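Local coordinates for chorismate mutase protein (Bartonella henselae, PDB 3RMI) that catalyses the rearrangement of chorismate to prephenate, as an all-helical type II chorismate mutase whose two chains intertwine into a dimer, at the interface of chains A and B. Residues are numbered along the deposited sequence; one frame, centred on the assembly and turned at random. Chains: chain A/B, Chorismate mutase protein.

The interface of chains A and B. Residues chain A 18, 21-22, 25; chain B 35, 58, 61-62.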
# COMPACT_ATOMS: atom_id res chain seq x y z
N ARG A 18 -9.01 -3.18 15.64
CA ARG A 18 -9.55 -3.15 14.30
C ARG A 18 -10.08 -1.78 13.93
O ARG A 18 -10.06 -1.44 12.75
CB ARG A 18 -10.60 -4.22 14.14
CG ARG A 18 -9.96 -5.59 14.04
CD ARG A 18 -10.97 -6.71 14.18
NE ARG A 18 -10.40 -7.98 13.77
CZ ARG A 18 -10.99 -9.16 13.89
NH1 ARG A 18 -12.19 -9.24 14.44
NH2 ARG A 18 -10.39 -10.25 13.46
N ILE A 21 -6.88 -0.12 12.57
CA ILE A 21 -6.55 -0.69 11.27
C ILE A 21 -7.44 -0.08 10.23
O ILE A 21 -6.98 0.40 9.20
CB ILE A 21 -6.70 -2.21 11.32
CG1 ILE A 21 -5.55 -2.79 12.16
CG2 ILE A 21 -6.70 -2.80 9.89
CD1 ILE A 21 -5.92 -4.12 12.78
N ASP A 22 -8.73 -0.08 10.50
CA ASP A 22 -9.72 0.42 9.53
C ASP A 22 -9.48 1.90 9.19
O ASP A 22 -9.60 2.31 8.03
CB ASP A 22 -11.11 0.19 10.08
CG ASP A 22 -11.55 -1.29 9.99
OD1 ASP A 22 -10.80 -2.11 9.38
OD2 ASP A 22 -12.67 -1.63 10.49
N ASP A 25 -6.34 2.13 6.96
CA ASP A 25 -6.67 1.76 5.59
C ASP A 25 -7.34 2.91 4.82
O ASP A 25 -7.06 3.06 3.64
CB ASP A 25 -7.53 0.50 5.57
CG ASP A 25 -6.72 -0.79 5.91
OD1 ASP A 25 -5.46 -0.74 5.88
OD2 ASP A 25 -7.33 -1.85 6.24
N ARG B 35 0.07 0.22 11.14
CA ARG B 35 -0.95 -0.80 10.85
C ARG B 35 -0.43 -2.17 11.24
O ARG B 35 -1.19 -2.98 11.81
CB ARG B 35 -1.26 -0.84 9.37
CG ARG B 35 -2.59 -1.57 9.03
CD ARG B 35 -2.65 -1.83 7.56
NE ARG B 35 -3.94 -2.32 7.10
CZ ARG B 35 -4.38 -3.58 7.24
NH1 ARG B 35 -3.67 -4.49 7.90
NH2 ARG B 35 -5.54 -3.92 6.74
N ARG B 58 -14.59 -10.97 8.87
CA ARG B 58 -13.78 -9.74 9.01
C ARG B 58 -13.25 -9.25 7.63
O ARG B 58 -13.40 -8.07 7.28
CB ARG B 58 -12.64 -9.98 10.01
CG ARG B 58 -11.56 -8.91 10.10
CD ARG B 58 -12.09 -7.57 10.58
NE ARG B 58 -10.99 -6.61 10.65
CZ ARG B 58 -11.11 -5.28 10.61
NH1 ARG B 58 -12.30 -4.69 10.54
NH2 ARG B 58 -10.01 -4.53 10.67
N TYR B 61 -15.94 -7.74 5.38
CA TYR B 61 -16.31 -6.40 5.81
C TYR B 61 -15.25 -5.36 5.37
O TYR B 61 -15.58 -4.31 4.85
CB TYR B 61 -16.48 -6.38 7.35
CG TYR B 61 -16.58 -4.98 7.96
CD1 TYR B 61 -17.78 -4.25 7.92
CD2 TYR B 61 -15.47 -4.38 8.54
CE1 TYR B 61 -17.86 -2.95 8.47
CE2 TYR B 61 -15.54 -3.09 9.07
CZ TYR B 61 -16.72 -2.39 9.04
OH TYR B 61 -16.77 -1.13 9.59
N GLN B 62 -13.99 -5.68 5.59
CA GLN B 62 -12.92 -4.73 5.29
C GLN B 62 -12.94 -4.41 3.79
O GLN B 62 -12.78 -3.28 3.40
CB GLN B 62 -11.55 -5.30 5.67
CG GLN B 62 -11.26 -5.58 7.14
CD GLN B 62 -9.85 -6.11 7.34
OE1 GLN B 62 -8.90 -5.33 7.40
NE2 GLN B 62 -9.69 -7.42 7.43
O HOH W 1 -9.73 -2.51 6.96
O HOH W 2 -14.75 0.22 10.42
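A:Asp22 OD1, a carboxylate oxygen, is gripped by B:Arg58 and by water 1. B:Arg58 NH2 donates to A:Asp22 OD1 at 2.9 Å, coming from above the carboxylate plane. B:Arg58 NH1 donates to the other oxygen, A:Asp22 OD2, at 3.1 Å. That bond is nearly straight (175° at H) and lies in the guanidinium plane. The arginine thus meets the aspartate end-on, in a salt bridge with the two flat groups 34° apart. The chain of B:Arg58 bends at chi2 (63°), which turns its guanidinium back between two alkyl groups. CG of B:Gln62, from the same helix 56-72, lies over the centre of one face. CG of A:Arg18 covers the opposite face nearer its rim. The side chains of A:Arg18 and B:Arg58 run antiparallel alongside each other, with A:Arg18 CG 3.6 Å from B:Arg58 CZ.

A second salt bridge joins the long helices 4-48 of the two chains. B:Arg35 meets A:Asp25 side-on, NE to OD1 and NH2 to OD2. B:Arg35 NH2 donates to A:Asp25 OD2 at 2.8 Å, using the syn lone pair of that oxygen. The carboxylate and guanidinium groups lie nearly in one plane. CG2 of A:Ile21 sits over the centre of the B:Arg35 guanidinium, 3.6 Å from CZ, and caps that face.

Water 1 links the two bridges. It bonds to A:Asp22 OD1, to A:Asp25 OD2 at 2.6 Å and to the amide oxygen OE1 of B:Gln62. Water 2 joins A:Asp22 OD2 to the phenol OH of B:Tyr61, whose ring edge also faces that oxygen.

The patch ties helix 4-48 of chain A to two helices of chain B, and the two-fold axis repeats it. It contributes to the contact of the intertwined dimer. By analogy with the family, A:Arg18, B:Arg35 and B:Arg58 probably form part of a substrate pocket shared by both chains, where they would bind the carboxylates of chorismate. Here aspartates bridge B:Arg35 and B:Arg58, with no substrate modelled among these residues.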